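Uronate isomerase (Caulobacter crescentus, PDB 2Q01) catalyses the reversible isomerisation of D-glucuronate to D-fructuronate and of D-galacturonate to D-tagaturonate in pentose and glucuronate interconversion. Local coordinates at residues 71-76 and 100-105; 79-84 and 322-327. All coordinates share one frame; numbering follows the deposited sequence. Where two conformers were deposited one is given.

Contact 1: residues 71-76 and 100-105; sequences RMLYSQ and WRVFAS. With K (potassium ion), chain D.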
# COMPACT_ATOMS: atom_id res chain seq x y z
N ARG B 71 -20.47 15.17 2.90
CA ARG B 71 -19.24 14.91 3.64
C ARG B 71 -18.26 16.07 3.48
O ARG B 71 -17.91 16.74 4.46
CB ARG B 71 -18.59 13.61 3.17
CG ARG B 71 -18.96 12.40 4.01
CD ARG B 71 -18.28 11.14 3.49
NE ARG B 71 -16.83 11.29 3.40
CZ ARG B 71 -15.98 10.85 4.32
NH1 ARG B 71 -14.67 11.04 4.16
NH2 ARG B 71 -16.42 10.23 5.40
N MET B 72 -17.82 16.30 2.25
CA MET B 72 -16.86 17.38 1.95
C MET B 72 -17.30 18.71 2.53
O MET B 72 -16.49 19.43 3.11
CB MET B 72 -16.68 17.57 0.44
CG MET B 72 -15.48 16.89 -0.20
SD MET B 72 -13.81 17.35 0.33
CE MET B 72 -13.98 19.03 0.86
N LEU B 73 -18.57 19.04 2.36
CA LEU B 73 -19.09 20.30 2.86
C LEU B 73 -19.08 20.31 4.39
O LEU B 73 -18.55 21.25 4.98
CB LEU B 73 -20.46 20.63 2.26
CG LEU B 73 -20.38 21.32 0.89
CD1 LEU B 73 -20.56 20.33 -0.24
CD2 LEU B 73 -21.43 22.40 0.78
N TYR B 74 -19.59 19.24 5.01
CA TYR B 74 -19.54 19.09 6.47
C TYR B 74 -18.12 19.15 7.00
O TYR B 74 -17.86 19.68 8.08
CB TYR B 74 -20.20 17.79 6.93
CG TYR B 74 -20.28 17.63 8.43
CD1 TYR B 74 -21.15 18.40 9.19
CD2 TYR B 74 -19.48 16.69 9.09
CE1 TYR B 74 -21.23 18.25 10.56
CE2 TYR B 74 -19.56 16.54 10.47
CZ TYR B 74 -20.43 17.32 11.20
OH TYR B 74 -20.51 17.17 12.56
N SER B 75 -17.20 18.61 6.21
CA SER B 75 -15.79 18.62 6.52
C SER B 75 -15.17 20.01 6.51
O SER B 75 -14.07 20.20 7.02
CB SER B 75 -15.03 17.71 5.55
OG SER B 75 -14.54 18.42 4.42
N GLN B 76 -15.87 20.98 5.93
CA GLN B 76 -15.32 22.32 5.76
C GLN B 76 -16.09 23.39 6.53
O GLN B 76 -15.85 24.59 6.36
CB GLN B 76 -15.22 22.66 4.27
CG GLN B 76 -14.06 21.96 3.56
CD GLN B 76 -12.74 22.72 3.71
OE1 GLN B 76 -12.70 23.95 3.67
NE2 GLN B 76 -11.66 21.98 3.87
N TRP B 100 -28.95 24.58 -2.33
CA TRP B 100 -28.23 24.50 -3.60
C TRP B 100 -27.21 25.63 -3.76
O TRP B 100 -26.14 25.41 -4.33
CB TRP B 100 -29.21 24.52 -4.77
CG TRP B 100 -28.54 24.33 -6.09
CD1 TRP B 100 -28.17 25.30 -6.98
CD2 TRP B 100 -28.11 23.09 -6.66
NE1 TRP B 100 -27.55 24.74 -8.07
CE2 TRP B 100 -27.50 23.38 -7.89
CE3 TRP B 100 -28.19 21.75 -6.24
CZ2 TRP B 100 -26.97 22.39 -8.72
CZ3 TRP B 100 -27.66 20.76 -7.06
CH2 TRP B 100 -27.06 21.09 -8.29
N ARG B 101 -27.55 26.82 -3.27
CA ARG B 101 -26.66 27.98 -3.30
C ARG B 101 -25.37 27.75 -2.51
O ARG B 101 -24.30 28.17 -2.94
CB ARG B 101 -27.39 29.20 -2.74
CG ARG B 101 -27.00 30.53 -3.35
CD ARG B 101 -27.88 30.86 -4.55
NE ARG B 101 -29.30 30.89 -4.19
CZ ARG B 101 -29.95 31.98 -3.82
NH1 ARG B 101 -29.33 33.15 -3.74
NH2 ARG B 101 -31.24 31.90 -3.51
N VAL B 102 -25.49 27.08 -1.36
CA VAL B 102 -24.34 26.78 -0.49
C VAL B 102 -23.43 25.74 -1.15
O VAL B 102 -22.20 25.89 -1.14
CB VAL B 102 -24.79 26.30 0.92
CG1 VAL B 102 -23.59 25.89 1.78
CG2 VAL B 102 -25.57 27.39 1.63
N PHE B 103 -24.04 24.72 -1.75
CA PHE B 103 -23.30 23.70 -2.50
C PHE B 103 -22.54 24.30 -3.68
O PHE B 103 -21.37 23.98 -3.90
CB PHE B 103 -24.24 22.60 -2.99
CG PHE B 103 -23.61 21.68 -3.99
CD1 PHE B 103 -22.60 20.81 -3.62
CD2 PHE B 103 -24.04 21.69 -5.32
CE1 PHE B 103 -22.01 19.96 -4.55
CE2 PHE B 103 -23.45 20.84 -6.25
CZ PHE B 103 -22.44 19.98 -5.87
N ALA B 104 -23.23 25.14 -4.44
CA ALA B 104 -22.66 25.80 -5.62
C ALA B 104 -21.46 26.66 -5.24
O ALA B 104 -20.43 26.61 -5.92
CB ALA B 104 -23.71 26.63 -6.30
N SER B 105 -21.60 27.41 -4.14
CA SER B 105 -20.53 28.27 -3.62
C SER B 105 -19.35 27.49 -3.04
O SER B 105 -18.29 28.06 -2.77
CB SER B 105 -21.07 29.22 -2.55
OG SER B 105 -22.12 30.01 -3.08
K K D . -11.53 18.68 7.49
O HOH W 1 -11.16 21.25 7.90
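L73 of helix 67-74 reaches across to V102 and F103 of helix 96-105 and carries the whole contact on its side. The nearest CA atoms of the two segments, L73 CA and F103 CA, are 7.6 Å apart, and the branched leucine bridges the distance. From CB, which points toward the other helix, CG lies anti to the carbonyl carbon (chi1 -84°), and the touching is left to the two methyls. CD1 comes to the edge of the F103 ring, in its plane, 4.0 Å from F103 CD1. CD2 settles against the helix itself, 4.0 Å from F103 CA, and reaches the methyl V102 CG1 at 4.2 Å. Leucine suits this place because its fork can meet ring and backbone at once. A phenyl ring suits F103 because its two edges serve different neighbours: CD1 meets L73, and CD2 stands 4.1 Å above one face of the W100 ring, offset toward its rim.

Just beyond L73, S75 bonds through OG to M72 O at 2.6 Å. S75 O binds the potassium ion at 3.0 Å; water 1 is a further ligand, and A375, Y378, L381 and N411 of a neighbouring subunit supply the rest. In the partner helix S105 N and S105 OG both bond to R101 O, from opposite faces of its plane; a serine can add this second bond to the backbone one. Helix 96-105 is flanked by helix 67-74, by helix 58-63, which meets W100 and F103, and by helix 138-149 against A104.

Contact 2: residues 79-84 and 322-327; sequences SLDALK and NSHGRD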
# COMPACT_ATOMS: atom_id res chain seq x y z
N SER B 79 -23.09 23.14 7.95
CA SER B 79 -24.06 22.32 8.68
C SER B 79 -24.94 21.54 7.71
O SER B 79 -25.16 21.99 6.58
CB SER B 79 -24.91 23.18 9.61
OG SER B 79 -25.68 24.13 8.89
N LEU B 80 -25.43 20.38 8.14
CA LEU B 80 -26.28 19.53 7.31
C LEU B 80 -27.70 20.09 7.16
O LEU B 80 -28.41 19.73 6.21
CB LEU B 80 -26.34 18.10 7.85
CG LEU B 80 -25.05 17.28 7.95
CD1 LEU B 80 -24.56 17.31 9.38
CD2 LEU B 80 -25.28 15.86 7.51
N ASP B 81 -28.10 20.95 8.09
CA ASP B 81 -29.38 21.65 8.03
C ASP B 81 -29.38 22.66 6.89
O ASP B 81 -30.41 22.86 6.23
CB ASP B 81 -29.69 22.35 9.36
CG ASP B 81 -29.85 21.38 10.52
OD1 ASP B 81 -29.22 21.60 11.57
OD2 ASP B 81 -30.60 20.39 10.38
N ALA B 82 -28.22 23.28 6.66
CA ALA B 82 -28.02 24.23 5.57
C ALA B 82 -28.18 23.59 4.19
O ALA B 82 -28.53 24.27 3.23
CB ALA B 82 -26.66 24.91 5.68
N LEU B 83 -27.95 22.28 4.11
CA LEU B 83 -28.03 21.52 2.86
C LEU B 83 -29.27 20.63 2.76
O LEU B 83 -29.34 19.76 1.89
CB LEU B 83 -26.76 20.67 2.67
CG LEU B 83 -25.42 21.40 2.65
CD1 LEU B 83 -24.30 20.41 2.89
CD2 LEU B 83 -25.22 22.17 1.34
N LYS B 84 -30.24 20.86 3.66
CA LYS B 84 -31.51 20.11 3.73
C LYS B 84 -31.37 18.59 3.88
O LYS B 84 -32.20 17.83 3.36
CB LYS B 84 -32.43 20.45 2.54
CG LYS B 84 -33.61 21.35 2.89
CD LYS B 84 -34.72 21.23 1.85
CE LYS B 84 -36.09 21.32 2.50
NZ LYS B 84 -37.19 21.01 1.56
N ASN B 322 -26.53 10.24 16.85
CA ASN B 322 -27.62 10.65 17.73
C ASN B 322 -28.59 11.62 17.04
O ASN B 322 -29.81 11.41 17.08
CB ASN B 322 -27.09 11.27 19.03
CG ASN B 322 -26.34 10.27 19.90
OD1 ASN B 322 -26.66 9.08 19.93
ND2 ASN B 322 -25.34 10.76 20.63
N SER B 323 -28.05 12.65 16.39
CA SER B 323 -28.86 13.70 15.78
C SER B 323 -29.46 13.35 14.42
O SER B 323 -30.61 13.68 14.15
CB SER B 323 -28.08 15.02 15.69
OG SER B 323 -26.95 14.89 14.84
N HIS B 324 -28.69 12.67 13.58
CA HIS B 324 -29.10 12.38 12.20
C HIS B 324 -29.30 10.90 11.88
O HIS B 324 -30.20 10.55 11.12
CB HIS B 324 -28.11 13.00 11.20
CG HIS B 324 -28.18 14.49 11.13
ND1 HIS B 324 -27.68 15.31 12.12
CD2 HIS B 324 -28.68 15.32 10.18
CE1 HIS B 324 -27.87 16.57 11.79
NE2 HIS B 324 -28.48 16.60 10.62
N GLY B 325 -28.45 10.05 12.43
CA GLY B 325 -28.61 8.60 12.25
C GLY B 325 -27.58 7.96 11.35
O GLY B 325 -26.45 8.44 11.23
N ARG B 326 -27.99 6.87 10.70
CA ARG B 326 -27.10 6.09 9.83
C ARG B 326 -26.89 6.72 8.45
O ARG B 326 -27.66 7.59 8.03
CB ARG B 326 -27.63 4.66 9.70
CG ARG B 326 -27.01 3.69 10.69
CD ARG B 326 -27.35 2.26 10.34
NE ARG B 326 -26.22 1.34 10.49
CZ ARG B 326 -25.91 0.68 11.60
NH1 ARG B 326 -24.86 -0.13 11.63
NH2 ARG B 326 -26.65 0.83 12.70
N ASP B 327 -25.84 6.25 7.76
CA ASP B 327 -25.49 6.64 6.38
C ASP B 327 -25.32 8.15 6.14
O ASP B 327 -25.76 8.67 5.11
CB ASP B 327 -26.48 6.04 5.36
CG ASP B 327 -26.35 4.53 5.25
OD1 ASP B 327 -27.39 3.84 5.37
OD2 ASP B 327 -25.22 4.04 5.03
O HOH W 2 -29.83 18.19 8.80
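L80 and H324 form the compact half of this contact, an apolar side chain laid against an imidazole. L80 CB approaches H324 NE2 to 3.8 Å, while the methyl L80 CD1 stands 4.1 Å above one face of the ring, displaced toward its CE1–NE2 rim. Leucine fits because its CD1 covers part of one face while CB closes against the NE2 end, and the residue also packs on F70 of helix 67-74. Histidine fits because it offers a flat face for the leucine and two nitrogens for polar partners in the plane.

The other half is looser and wet. D81 OD2 stays 4.3 Å from H324 NE2, and water 2 spans the gap: it donates to D81 OD2 at 2.8 Å and is hydrogen-bonded to H324 NE2 at the same distance. The carboxylate on this exposed side would probably stabilise a positive charge on the imidazole. Within its own segment, H324 ND1 is bonded to S323 OG at 2.8 Å; with water 2 at the other nitrogen, NE2, this should hold the ring against rotation.

D81 to K84 make a type I beta turn. After helix 318-323, G325 is the first residue to leave helical angles (phi 108°, psi -152°), where a side chain would crowd the preceding carbonyl oxygen, so glycine suits it. The arrangement joins the loop after helix 67-74 to a long connection between parallel strands 305-308 and 357-359, which carries the antiparallel pair 312-313/332-333 and, between them, helix 318-323; such connections elaborate the TIM-barrel fold of this superfamily.

In the fold
The two contacts interleave along the chain: 71-76, 79-84, 100-105 and then, far later, 322-327. Their centres lie 13 Å apart, on the same side of the chain's centre, and they touch directly. L83 of contact 2 packs its CD2 against both helices of contact 1, 3.8 Å from L73 CD2 and 4.1 Å from V102 CG1, while Y74 CD1 packs on L80 CD1 at 3.6 Å. The loop between helices 67-74 and 96-105 thus packs back on both helices that it joins. Contact 1 reaches the potassium site shared with a neighbouring subunit; contact 2 lies within its own chain and ties this early helical region to a much later connection of the barrel.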